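Long-range contacts in DyP2 (Amycolatopsis sp. ATCC 39116, PDB 4G2C), which probably acts as a heme-dependent, dye-decolorizing peroxidase of broad reactivity, oxidising dyes and perhaps lignin-related compounds, with manganese bound in the crystal: residues I422-P427 with G439-I444; E146-P151 with Q415-Q420; R66-F71 with L168-A173; L54-L59 with T112-V117. All coordinates share one frame; numbering follows the deposited sequence.

Contact 1 of 4, residues I422-P427 with G439-I444. With HEM (protoporphyrin IX containing Fe), chain C.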
# COMPACT_ATOMS: atom_id res chain seq x y z
N ILE A 422 -3.89 -2.39 -15.45
CA ILE A 422 -4.91 -1.74 -16.28
C ILE A 422 -4.91 -0.22 -16.13
O ILE A 422 -5.47 0.49 -16.97
CB ILE A 422 -6.31 -2.24 -15.88
CG1 ILE A 422 -6.32 -3.77 -15.86
CG2 ILE A 422 -7.40 -1.64 -16.78
CD1 ILE A 422 -6.23 -4.39 -17.24
N TRP A 423 -4.32 0.28 -15.06
CA TRP A 423 -4.26 1.72 -14.83
C TRP A 423 -2.83 2.25 -14.96
O TRP A 423 -2.51 2.97 -15.92
CB TRP A 423 -4.87 2.08 -13.47
CG TRP A 423 -6.39 1.98 -13.45
CD1 TRP A 423 -7.22 1.69 -14.51
CD2 TRP A 423 -7.26 2.19 -12.31
NE1 TRP A 423 -8.54 1.71 -14.10
CE2 TRP A 423 -8.59 2.01 -12.76
CE3 TRP A 423 -7.04 2.51 -10.96
CZ2 TRP A 423 -9.69 2.14 -11.91
CZ3 TRP A 423 -8.14 2.63 -10.12
CH2 TRP A 423 -9.45 2.45 -10.60
N ALA A 424 -1.96 1.86 -14.04
CA ALA A 424 -0.61 2.42 -13.99
C ALA A 424 0.17 2.15 -15.28
O ALA A 424 0.71 3.09 -15.88
CB ALA A 424 0.15 1.91 -12.76
N ASN A 425 0.21 0.89 -15.70
CA ASN A 425 0.98 0.49 -16.87
C ASN A 425 0.31 0.86 -18.18
O ASN A 425 0.88 0.68 -19.25
CB ASN A 425 1.21 -1.02 -16.88
CG ASN A 425 2.15 -1.49 -15.78
OD1 ASN A 425 2.68 -0.69 -15.01
ND2 ASN A 425 2.32 -2.80 -15.69
N ASN A 426 -0.92 1.35 -18.11
CA ASN A 426 -1.72 1.52 -19.31
C ASN A 426 -1.56 2.93 -19.86
O ASN A 426 -1.89 3.91 -19.17
CB ASN A 426 -3.17 1.22 -18.97
CG ASN A 426 -4.07 1.27 -20.18
OD1 ASN A 426 -3.67 1.69 -21.27
ND2 ASN A 426 -5.32 0.84 -20.00
N PRO A 427 -1.04 3.05 -21.08
CA PRO A 427 -0.81 4.40 -21.63
C PRO A 427 -2.12 5.12 -21.91
O PRO A 427 -2.14 6.35 -21.94
CB PRO A 427 -0.04 4.14 -22.94
CG PRO A 427 -0.43 2.74 -23.35
CD PRO A 427 -0.63 1.99 -22.02
N GLY A 439 -0.21 8.24 -21.24
CA GLY A 439 1.00 7.48 -20.99
C GLY A 439 1.05 6.83 -19.61
O GLY A 439 0.08 6.85 -18.85
N LEU A 440 2.21 6.25 -19.30
CA LEU A 440 2.37 5.47 -18.08
C LEU A 440 2.51 6.32 -16.83
O LEU A 440 3.07 7.43 -16.87
CB LEU A 440 3.60 4.57 -18.18
CG LEU A 440 3.52 3.15 -18.77
CD1 LEU A 440 2.93 3.16 -20.17
CD2 LEU A 440 4.91 2.53 -18.75
N ASP A 441 2.02 5.79 -15.73
CA ASP A 441 2.36 6.30 -14.41
C ASP A 441 3.88 6.42 -14.34
O ASP A 441 4.61 5.45 -14.57
CB ASP A 441 1.81 5.35 -13.34
CG ASP A 441 2.03 5.85 -11.93
OD1 ASP A 441 3.16 6.29 -11.60
OD2 ASP A 441 1.07 5.80 -11.13
N PRO A 442 4.38 7.63 -14.03
CA PRO A 442 5.83 7.86 -14.00
C PRO A 442 6.50 7.29 -12.75
O PRO A 442 7.70 7.01 -12.76
CB PRO A 442 5.92 9.39 -13.98
CG PRO A 442 4.67 9.83 -13.29
CD PRO A 442 3.61 8.85 -13.75
N VAL A 443 5.74 7.13 -11.68
CA VAL A 443 6.32 6.64 -10.43
C VAL A 443 6.41 5.12 -10.38
O VAL A 443 7.42 4.57 -9.92
CB VAL A 443 5.55 7.13 -9.19
CG1 VAL A 443 6.26 6.64 -7.95
CG2 VAL A 443 5.45 8.65 -9.18
N ILE A 444 5.36 4.44 -10.82
CA ILE A 444 5.36 2.97 -10.74
C ILE A 444 5.07 2.26 -12.05
O ILE A 444 5.00 1.03 -12.08
CB ILE A 444 4.33 2.47 -9.70
CG1 ILE A 444 2.91 2.87 -10.12
CG2 ILE A 444 4.69 2.98 -8.32
CD1 ILE A 444 1.81 2.15 -9.35
CHA HEM C . -0.77 7.33 -3.08
CHB HEM C . 4.05 7.01 -3.57
CHC HEM C . 3.66 2.39 -5.01
CHD HEM C . -1.13 2.97 -5.28
C1A HEM C . 0.57 7.65 -3.07
C2A HEM C . 1.13 8.91 -2.64
C3A HEM C . 2.46 8.82 -2.77
C4A HEM C . 2.78 7.50 -3.28
CMA HEM C . 3.49 9.91 -2.45
CAA HEM C . 0.30 10.13 -2.13
CBA HEM C . 0.02 9.95 -0.63
CGA HEM C . -1.22 9.12 -0.38
O1A HEM C . -2.30 9.44 -0.91
O2A HEM C . -1.15 8.12 0.36
C1B HEM C . 4.40 5.74 -4.01
C2B HEM C . 5.74 5.21 -4.26
C3B HEM C . 5.61 3.93 -4.65
C4B HEM C . 4.20 3.60 -4.66
CMB HEM C . 7.05 6.01 -4.10
CAB HEM C . 6.70 2.90 -5.02
CBB HEM C . 7.96 3.06 -4.61
C1C HEM C . 2.33 2.18 -5.29
C2C HEM C . 1.77 1.01 -5.95
C3C HEM C . 0.44 1.17 -6.00
C4C HEM C . 0.12 2.44 -5.38
CMC HEM C . 2.58 -0.22 -6.46
CAC HEM C . -0.60 0.22 -6.65
CBC HEM C . -0.24 -0.68 -7.58
C1D HEM C . -1.48 4.16 -4.67
C2D HEM C . -2.84 4.55 -4.38
C3D HEM C . -2.70 5.90 -3.68
C4D HEM C . -1.30 6.19 -3.63
CMD HEM C . -4.12 3.77 -4.70
CAD HEM C . -3.81 6.80 -3.17
CBD HEM C . -4.37 7.43 -4.43
CGD HEM C . -5.57 8.21 -3.94
O1D HEM C . -6.46 7.58 -3.32
O2D HEM C . -5.58 9.45 -4.15
NA HEM C . 1.59 6.81 -3.44
NB HEM C . 3.50 4.73 -4.27
NC HEM C . 1.29 3.03 -4.95
ND HEM C . -0.62 5.15 -4.21
FE HEM C . 1.51 5.02 -4.39
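D441 meets A424 with its backbone while its carboxylate folds its own loop: D441 N donates to A424 O (3.0 Å), and D441 OD1 accepts from the backbone N-H groups two and three residues on. The result is an Asx turn in the wall of the heme pocket. D441 CG stands anti to the backbone N (chi1 -176°), which brings D441 OD1 to V443 N at 2.7 Å, nearly in line with the C-O bond. I444 N reaches D441 OD1 at 3.0 Å, but from above the carboxylate plane. The other oxygen, OD2, accepts from H350 ND1, consistent with the aspartate-histidine pair on the proximal side of heme peroxidases. With an alanine here, V443 N and I444 N would probably lose their shared acceptor and H350 its partner, leaving the turn free to shift. At the far end G439 N binds P427 O on a lone pair (2.8 Å). Glycine suits its positive phi of 93°, where a CB would be jammed against the preceding carbonyl. L440 lies alongside P427, an apolar pair at the partly exposed end of the contact (P427 CB to L440 CD1 4.2 Å), and L440 CD1 also touches N425 O. N425 uses its amide elsewhere, ND2 going to L148 O and OD1 accepting from Q446 N. A424 is small enough for I444 CD1 to meet its CB at 3.8 Å, and I444 CG2 rests 3.5 Å from heme CHC.

Contact 2 of 4, residues E146-P151 with Q415-Q420. With HEM (protoporphyrin IX containing Fe), chain C; ACT (acetate ion), chain M; ACT (acetate ion), chain B.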
# COMPACT_ATOMS: atom_id res chain seq x y z
N GLU A 146 4.69 -11.48 -16.26
CA GLU A 146 4.39 -11.01 -17.60
C GLU A 146 3.30 -9.94 -17.62
O GLU A 146 3.48 -8.89 -18.22
CB GLU A 146 4.01 -12.18 -18.51
CG GLU A 146 4.72 -12.15 -19.84
CD GLU A 146 4.16 -13.16 -20.82
OE1 GLU A 146 4.45 -14.38 -20.67
OE2 GLU A 146 3.43 -12.73 -21.75
N LYS A 147 2.18 -10.19 -16.95
CA LYS A 147 1.07 -9.25 -17.09
C LYS A 147 1.33 -7.89 -16.39
O LYS A 147 0.72 -6.88 -16.76
CB LYS A 147 -0.24 -9.88 -16.62
CG LYS A 147 -0.38 -9.98 -15.11
CD LYS A 147 -1.68 -10.68 -14.73
CE LYS A 147 -1.78 -10.86 -13.23
NZ LYS A 147 -2.98 -11.65 -12.83
N LEU A 148 2.24 -7.88 -15.42
CA LEU A 148 2.56 -6.65 -14.69
C LEU A 148 3.76 -5.93 -15.30
O LEU A 148 4.10 -4.81 -14.88
CB LEU A 148 2.87 -6.98 -13.22
CG LEU A 148 1.75 -7.69 -12.46
CD1 LEU A 148 2.19 -8.07 -11.05
CD2 LEU A 148 0.49 -6.83 -12.43
N ALA A 149 4.37 -6.57 -16.29
CA ALA A 149 5.63 -6.10 -16.88
C ALA A 149 6.73 -5.99 -15.83
O ALA A 149 7.55 -5.08 -15.89
CB ALA A 149 5.43 -4.76 -17.64
N ASP A 150 6.72 -6.90 -14.86
CA ASP A 150 7.77 -6.98 -13.85
C ASP A 150 9.10 -7.47 -14.43
O ASP A 150 9.13 -8.16 -15.45
CB ASP A 150 7.38 -7.95 -12.73
CG ASP A 150 6.50 -7.30 -11.66
OD1 ASP A 150 6.48 -6.04 -11.54
OD2 ASP A 150 5.84 -8.06 -10.93
N PRO A 151 10.20 -7.13 -13.78
CA PRO A 151 11.43 -7.82 -14.18
C PRO A 151 11.26 -9.33 -14.00
O PRO A 151 10.55 -9.75 -13.07
CB PRO A 151 12.48 -7.26 -13.22
CG PRO A 151 11.73 -6.34 -12.25
CD PRO A 151 10.45 -5.99 -12.89
N GLN A 415 -7.91 -5.60 -7.92
CA GLN A 415 -7.48 -4.53 -7.03
C GLN A 415 -6.00 -4.20 -7.25
O GLN A 415 -5.70 -3.32 -8.06
CB GLN A 415 -7.82 -4.85 -5.56
CG GLN A 415 -9.27 -4.54 -5.20
CD GLN A 415 -9.62 -4.96 -3.79
OE1 GLN A 415 -9.52 -6.13 -3.44
NE2 GLN A 415 -10.00 -3.98 -2.96
N PHE A 416 -5.08 -4.89 -6.58
CA PHE A 416 -3.67 -4.56 -6.83
C PHE A 416 -3.30 -4.72 -8.30
O PHE A 416 -2.77 -3.80 -8.91
CB PHE A 416 -2.65 -5.34 -6.01
CG PHE A 416 -1.26 -5.28 -6.61
CD1 PHE A 416 -0.50 -4.12 -6.49
CD2 PHE A 416 -0.76 -6.34 -7.35
CE1 PHE A 416 0.75 -4.02 -7.09
CE2 PHE A 416 0.50 -6.26 -7.95
CZ PHE A 416 1.25 -5.10 -7.81
N GLU A 417 -3.56 -5.90 -8.86
CA GLU A 417 -3.18 -6.17 -10.25
C GLU A 417 -3.89 -5.30 -11.27
O GLU A 417 -3.29 -4.89 -12.25
CB GLU A 417 -3.36 -7.64 -10.61
CG GLU A 417 -2.47 -8.57 -9.81
CD GLU A 417 -2.62 -9.99 -10.27
OE1 GLU A 417 -3.69 -10.31 -10.83
OE2 GLU A 417 -1.65 -10.77 -10.10
N PHE A 418 -5.18 -5.05 -11.06
CA PHE A 418 -5.92 -4.13 -11.91
C PHE A 418 -5.21 -2.77 -11.92
O PHE A 418 -4.92 -2.20 -12.98
CB PHE A 418 -7.37 -3.97 -11.39
CG PHE A 418 -8.34 -3.44 -12.42
CD1 PHE A 418 -8.52 -2.07 -12.58
CD2 PHE A 418 -9.07 -4.31 -13.22
CE1 PHE A 418 -9.42 -1.57 -13.54
CE2 PHE A 418 -9.97 -3.83 -14.18
CZ PHE A 418 -10.14 -2.45 -14.33
N THR A 419 -4.93 -2.25 -10.73
CA THR A 419 -4.36 -0.90 -10.58
C THR A 419 -2.99 -0.80 -11.26
O THR A 419 -2.70 0.16 -11.98
CB THR A 419 -4.26 -0.51 -9.10
OG1 THR A 419 -5.58 -0.41 -8.53
CG2 THR A 419 -3.51 0.80 -8.92
N GLN A 420 -2.16 -1.82 -11.04
CA GLN A 420 -0.82 -1.86 -11.62
C GLN A 420 -0.89 -2.06 -13.13
O GLN A 420 -0.23 -1.35 -13.90
CB GLN A 420 -0.01 -3.00 -11.00
CG GLN A 420 1.41 -3.07 -11.50
CD GLN A 420 2.24 -1.91 -10.98
OE1 GLN A 420 2.36 -1.73 -9.77
NE2 GLN A 420 2.81 -1.12 -11.89
CHA HEM C . -0.77 7.33 -3.08
CHB HEM C . 4.05 7.01 -3.57
CHC HEM C . 3.66 2.39 -5.01
CHD HEM C . -1.13 2.97 -5.28
C1A HEM C . 0.57 7.65 -3.07
C2A HEM C . 1.13 8.91 -2.64
C3A HEM C . 2.46 8.82 -2.77
C4A HEM C . 2.78 7.50 -3.28
CMA HEM C . 3.49 9.91 -2.45
CAA HEM C . 0.30 10.13 -2.13
CBA HEM C . 0.02 9.95 -0.63
CGA HEM C . -1.22 9.12 -0.38
O1A HEM C . -2.30 9.44 -0.91
O2A HEM C . -1.15 8.12 0.36
C1B HEM C . 4.40 5.74 -4.01
C2B HEM C . 5.74 5.21 -4.26
C3B HEM C . 5.61 3.93 -4.65
C4B HEM C . 4.20 3.60 -4.66
CMB HEM C . 7.05 6.01 -4.10
CAB HEM C . 6.70 2.90 -5.02
CBB HEM C . 7.96 3.06 -4.61
C1C HEM C . 2.33 2.18 -5.29
C2C HEM C . 1.77 1.01 -5.95
C3C HEM C . 0.44 1.17 -6.00
C4C HEM C . 0.12 2.44 -5.38
CMC HEM C . 2.58 -0.22 -6.46
CAC HEM C . -0.60 0.22 -6.65
CBC HEM C . -0.24 -0.68 -7.58
C1D HEM C . -1.48 4.16 -4.67
C2D HEM C . -2.84 4.55 -4.38
C3D HEM C . -2.70 5.90 -3.68
C4D HEM C . -1.30 6.19 -3.63
CMD HEM C . -4.12 3.77 -4.70
CAD HEM C . -3.81 6.80 -3.17
CBD HEM C . -4.37 7.43 -4.43
CGD HEM C . -5.57 8.21 -3.94
O1D HEM C . -6.46 7.58 -3.32
O2D HEM C . -5.58 9.45 -4.15
NA HEM C . 1.59 6.81 -3.44
NB HEM C . 3.50 4.73 -4.27
NC HEM C . 1.29 3.03 -4.95
ND HEM C . -0.62 5.15 -4.21
FE HEM C . 1.51 5.02 -4.39
C ACT M . -5.45 -8.36 -14.20
O ACT M . -4.57 -9.27 -14.11
OXT ACT M . -6.14 -8.32 -15.25
CH3 ACT M . -5.70 -7.38 -13.11
C ACT B . -0.86 -14.37 -11.67
O ACT B . -0.52 -14.65 -10.47
OXT ACT B . -1.34 -13.23 -11.89
CH3 ACT B . -0.73 -15.36 -12.81
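L148 and Q420 bring the two backbones nearest, CA to CA 6.6 Å, where helix 145-148 ends in a Schellman motif at A149 beside the first turns of helix 416-424. L148 spans the gap with both methyls. Its CD1 meets the edge of the F416 ring at CE2 (4.0 Å), near the ring plane, and L148 CD2 lies at the same 4.0 Å from Q420 CG, the two side chains crossing at about a right angle. A branched leucine fits because its two methyls can touch F416 and Q420, four residues apart on the helix, at once. The seam joins the N-terminal ferredoxin-like domain to helix 416-424, which lines the heme pocket, consistent with the two-domain DyP fold. F416 lies between L148 and the heme vinyl, its CE1 3.5 Å from heme CBC. Q420 OE1 faces the same CBC at 3.6 Å, while its NE2 is held by N425 OD1 and I444 O. T419 OG1 and T419 N both donate to Q415 O, arriving from opposite faces of its plane. Toward solvent, K147 runs out fully extended beyond CG and crosses E417. The salt bridge from K147 NZ to E417 OE1 is modelled short, at 2.5 Å, and its exact length is doubtful. S136 OG also bonds E417 OE1, and O of one of two acetates, probably from the crystallisation liquor, accepts from K147 NZ at 3.1 Å.

Contact 3 of 4, residues R66-F71 with L168-A173. With ACT (acetate ion), chain T.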
# COMPACT_ATOMS: atom_id res chain seq x y z
N ARG A 66 8.60 0.45 13.23
CA ARG A 66 9.66 -0.54 13.21
C ARG A 66 8.96 -1.81 12.80
O ARG A 66 7.99 -2.22 13.44
CB ARG A 66 10.30 -0.71 14.59
CG ARG A 66 11.20 0.45 15.01
CD ARG A 66 12.33 0.62 14.00
NE ARG A 66 13.44 1.39 14.55
CZ ARG A 66 14.65 0.89 14.81
NH1 ARG A 66 14.91 -0.39 14.56
NH2 ARG A 66 15.59 1.68 15.32
N LEU A 67 9.43 -2.42 11.73
CA LEU A 67 8.81 -3.62 11.20
C LEU A 67 9.85 -4.65 10.80
O LEU A 67 10.80 -4.35 10.08
CB LEU A 67 7.95 -3.27 9.98
CG LEU A 67 7.40 -4.44 9.18
CD1 LEU A 67 6.35 -5.19 9.99
CD2 LEU A 67 6.82 -3.95 7.86
N THR A 68 9.66 -5.87 11.29
CA THR A 68 10.45 -7.01 10.86
C THR A 68 9.57 -7.92 10.01
O THR A 68 8.46 -8.25 10.42
CB THR A 68 11.00 -7.81 12.07
OG1 THR A 68 12.22 -7.19 12.53
CG2 THR A 68 11.28 -9.26 11.69
N VAL A 69 10.04 -8.28 8.81
CA VAL A 69 9.32 -9.17 7.91
C VAL A 69 10.09 -10.48 7.79
O VAL A 69 11.28 -10.46 7.50
CB VAL A 69 9.21 -8.59 6.48
CG1 VAL A 69 8.36 -9.48 5.61
CG2 VAL A 69 8.66 -7.16 6.50
N LEU A 70 9.40 -11.60 7.99
CA LEU A 70 10.03 -12.92 7.94
C LEU A 70 9.31 -13.81 6.95
O LEU A 70 8.12 -14.07 7.10
CB LEU A 70 10.02 -13.56 9.32
CG LEU A 70 10.82 -12.89 10.45
CD1 LEU A 70 10.61 -13.64 11.76
CD2 LEU A 70 12.31 -12.79 10.11
N PHE A 71 10.01 -14.26 5.92
CA PHE A 71 9.46 -15.22 4.97
C PHE A 71 9.91 -16.62 5.37
O PHE A 71 11.09 -16.84 5.65
CB PHE A 71 9.90 -14.89 3.55
CG PHE A 71 9.56 -13.50 3.13
CD1 PHE A 71 8.23 -13.11 2.98
CD2 PHE A 71 10.55 -12.56 2.91
CE1 PHE A 71 7.90 -11.83 2.60
CE2 PHE A 71 10.22 -11.26 2.54
CZ PHE A 71 8.90 -10.89 2.38
N LEU A 168 5.69 -13.54 8.17
CA LEU A 168 5.40 -13.04 9.51
C LEU A 168 5.68 -11.55 9.52
O LEU A 168 6.71 -11.10 9.00
CB LEU A 168 6.30 -13.71 10.54
CG LEU A 168 5.81 -15.05 11.09
CD1 LEU A 168 5.20 -15.86 9.98
CD2 LEU A 168 6.98 -15.79 11.72
N LEU A 169 4.74 -10.78 10.06
CA LEU A 169 4.94 -9.35 10.24
C LEU A 169 4.96 -9.04 11.74
O LEU A 169 4.02 -9.35 12.46
CB LEU A 169 3.85 -8.55 9.52
CG LEU A 169 3.69 -8.86 8.02
CD1 LEU A 169 2.43 -8.20 7.45
CD2 LEU A 169 4.92 -8.44 7.23
N LEU A 170 6.05 -8.45 12.20
CA LEU A 170 6.21 -8.04 13.58
C LEU A 170 6.42 -6.54 13.60
O LEU A 170 7.46 -6.05 13.14
CB LEU A 170 7.43 -8.72 14.21
CG LEU A 170 7.45 -10.23 14.40
CD1 LEU A 170 7.30 -10.99 13.07
CD2 LEU A 170 8.74 -10.60 15.14
N GLY A 171 5.45 -5.80 14.13
CA GLY A 171 5.49 -4.35 14.06
C GLY A 171 5.11 -3.63 15.34
O GLY A 171 4.31 -4.13 16.15
N ASP A 172 5.69 -2.45 15.53
CA ASP A 172 5.46 -1.66 16.73
C ASP A 172 5.98 -0.25 16.47
O ASP A 172 6.64 0.00 15.46
CB ASP A 172 6.16 -2.29 17.93
CG ASP A 172 5.55 -1.87 19.26
OD1 ASP A 172 4.53 -2.47 19.68
OD2 ASP A 172 6.11 -0.96 19.91
N ALA A 173 5.68 0.67 17.39
CA ALA A 173 6.16 2.04 17.30
C ALA A 173 7.68 2.10 17.49
O ALA A 173 8.34 2.97 16.95
CB ALA A 173 5.46 2.92 18.33
C ACT T . 13.07 -3.16 13.16
O ACT T . 13.19 -3.10 14.41
OXT ACT T . 12.78 -2.10 12.54
CH3 ACT T . 13.26 -4.45 12.42
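V69 places CG1 anti to its backbone N (chi1 -175°) and L169 swings CG beside its own N (chi1 -55°), so that the two side chains lie parallel on one face and V69 CG1 touches L169 CD2 at 3.9 Å. They form a non-hydrogen-bonded pair in an antiparallel ladder whose strand directions are 170° apart. L67 on the same face lays CD1 over the peptide of L170, 3.4 Å from L170 O. G171 sits opposite L67 and has no side chain to compete with it on this face. The hydrogen-bonded pairs are R66 with D172, T68 with L170 and L70 with L168, six N-H...O bonds in all, the shortest running from L168 N to L70 O at 2.7 Å. On the face that carries R66, T68 and L70, L70 CB and L168 CB meet at 3.9 Å. There R66 NH1 donates to O of an acetate, probably from the crystallisation liquor, at 3.2 Å, and more weakly to its other oxygen. Apolar residues suit the L67, V69 and L169 face, which meets M406 and L404 of strand 402-409. The other face is mixed: L70, L170 and D172 lie against helix 175-188, whereas R66 and T68 are partly exposed near the acetate. These are two strands of the ferredoxin-like sheet of the DyP domain; strand 66-74 pairs on its other side with strand 193-205, and strand 166-172 with strand 114-119.

Contact 4 of 4, residues L54-L59 with T112-V117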
# COMPACT_ATOMS: atom_id res chain seq x y z
N LEU A 54 -10.63 -11.77 13.55
CA LEU A 54 -9.89 -11.13 12.47
C LEU A 54 -8.54 -10.65 12.97
O LEU A 54 -8.44 -10.09 14.05
CB LEU A 54 -10.67 -9.91 11.93
CG LEU A 54 -10.13 -9.37 10.61
CD1 LEU A 54 -10.58 -10.26 9.44
CD2 LEU A 54 -10.55 -7.92 10.38
N GLN A 55 -7.51 -10.83 12.14
CA GLN A 55 -6.21 -10.22 12.41
C GLN A 55 -6.28 -8.70 12.36
O GLN A 55 -7.09 -8.14 11.62
CB GLN A 55 -5.15 -10.71 11.42
CG GLN A 55 -4.80 -12.19 11.49
CD GLN A 55 -3.64 -12.51 10.59
OE1 GLN A 55 -2.65 -11.78 10.56
NE2 GLN A 55 -3.76 -13.59 9.83
N PRO A 56 -5.42 -8.03 13.15
CA PRO A 56 -5.17 -6.59 13.07
C PRO A 56 -4.54 -6.20 11.72
O PRO A 56 -4.10 -7.06 10.94
CB PRO A 56 -4.14 -6.35 14.18
CG PRO A 56 -4.22 -7.53 15.08
CD PRO A 56 -4.61 -8.67 14.21
N ASN A 57 -4.49 -4.89 11.47
CA ASN A 57 -3.81 -4.31 10.31
C ASN A 57 -4.65 -4.38 9.03
O ASN A 57 -4.26 -3.83 8.00
CB ASN A 57 -2.42 -4.93 10.11
CG ASN A 57 -1.51 -4.07 9.23
OD1 ASN A 57 -1.57 -2.83 9.27
ND2 ASN A 57 -0.68 -4.71 8.43
N ILE A 58 -5.80 -5.05 9.10
CA ILE A 58 -6.59 -5.25 7.89
C ILE A 58 -7.66 -4.16 7.73
O ILE A 58 -7.58 -3.36 6.82
CB ILE A 58 -7.20 -6.68 7.83
CG1 ILE A 58 -6.09 -7.73 7.75
CG2 ILE A 58 -8.11 -6.80 6.62
CD1 ILE A 58 -6.53 -9.18 8.06
N LEU A 59 -8.65 -4.14 8.62
CA LEU A 59 -9.69 -3.10 8.58
C LEU A 59 -9.15 -1.73 9.01
O LEU A 59 -9.75 -0.69 8.72
CB LEU A 59 -10.90 -3.49 9.44
CG LEU A 59 -11.82 -4.65 9.04
CD1 LEU A 59 -12.84 -4.90 10.12
CD2 LEU A 59 -12.53 -4.42 7.69
N THR A 112 -0.15 -2.86 22.26
CA THR A 112 0.81 -3.93 22.10
C THR A 112 1.33 -4.08 20.67
O THR A 112 0.85 -3.41 19.75
CB THR A 112 0.23 -5.29 22.54
OG1 THR A 112 -0.93 -5.58 21.74
CG2 THR A 112 -0.16 -5.28 24.00
N PRO A 113 2.32 -4.96 20.49
CA PRO A 113 2.94 -5.19 19.19
C PRO A 113 1.97 -5.88 18.21
O PRO A 113 0.94 -6.42 18.61
CB PRO A 113 4.13 -6.11 19.51
CG PRO A 113 4.31 -6.04 20.99
CD PRO A 113 2.95 -5.75 21.56
N TYR A 114 2.31 -5.83 16.93
CA TYR A 114 1.54 -6.50 15.88
C TYR A 114 2.29 -7.71 15.35
O TYR A 114 3.45 -7.61 14.92
CB TYR A 114 1.23 -5.51 14.74
CG TYR A 114 0.77 -6.12 13.42
CD1 TYR A 114 -0.31 -7.01 13.36
CD2 TYR A 114 1.39 -5.79 12.23
CE1 TYR A 114 -0.73 -7.55 12.14
CE2 TYR A 114 0.99 -6.32 11.02
CZ TYR A 114 -0.06 -7.19 10.98
OH TYR A 114 -0.44 -7.70 9.76
N LEU A 115 1.62 -8.85 15.42
CA LEU A 115 2.09 -10.10 14.82
C LEU A 115 1.14 -10.50 13.70
O LEU A 115 0.03 -10.97 13.97
CB LEU A 115 2.12 -11.22 15.86
CG LEU A 115 2.43 -12.59 15.24
CD1 LEU A 115 3.72 -12.47 14.45
CD2 LEU A 115 2.55 -13.68 16.29
N GLY A 116 1.56 -10.29 12.46
CA GLY A 116 0.73 -10.67 11.33
C GLY A 116 1.20 -11.98 10.74
O GLY A 116 2.39 -12.25 10.70
N VAL A 117 0.26 -12.79 10.28
CA VAL A 117 0.58 -14.07 9.70
C VAL A 117 -0.13 -14.28 8.35
O VAL A 117 -1.36 -14.27 8.27
CB VAL A 117 0.23 -15.23 10.68
CG1 VAL A 117 0.49 -16.60 10.02
CG2 VAL A 117 1.02 -15.09 11.99
O HOH W 1 -2.48 -9.11 9.74
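Y114 opens the strand by sending its ring across to P56 and N57, CG anti to the backbone N (chi1 164°). P56 CB touches Y114 CD1 at 4.0 Å. N57 CB lies over one face, 3.4 Å from Y114 CZ, with amide and ring planes 59° apart. N57 ND2 makes only a weak bond to the Y114 hydroxyl, the firmer partner of this side chain being H62 N through OD1. Asparagine also tolerates the positive phi that N57 adopts in this loop. The Y114 OH donates to an ordered water at 2.5 Å, and that water in turn donates to Q55 OE1 and P56 O, tying together three polar atoms of buried residues. G116 follows, its N 3.6 Å above the opposite face of the ring. A side chain here would run into the tyrosine hydroxyl. At V117 both backbone groups are bound by one amide: V117 N gives to Q55 OE1 at 3.1 Å, and Q55 NE2 gives to V117 O at 2.9 Å, in plane on a lone pair. The extended glutamine thus pairs with the strand as a neighbouring peptide would. With a leucine in its place, V117 N and O would probably be left without these partners and the water without one acceptor. On its other edge strand 114-119 pairs with strand 166-172, while P56 touches helix 94-107 and N57 packs on F408 of strand 402-409.

Overall arrangement
Contacts 1 and 2 share helix 416-424, touch the heme, and join directly through N425 ND2 to L148 O. Contact 3 lies within the ferredoxin-like sheet and contact 4 packs a loop on its outermost strand 114-119; the centres of contacts 3 and 4 are about 10 Å apart. The two pairs are about 25 to 31 Å apart between centres. Contacts 2, 3 and 4 are largely buried, though K147 of contact 2 reaches solvent; contact 1 is only partly buried. The chemistry follows place: contact 3 is a regular backbone ladder with one apolar and one mixed face, contact 4 a side-chain amide and a water binding a strand edge, contact 2 leucine packing with a peripheral salt bridge, and contact 1 backbone bonds beside an Asx turn at the heme.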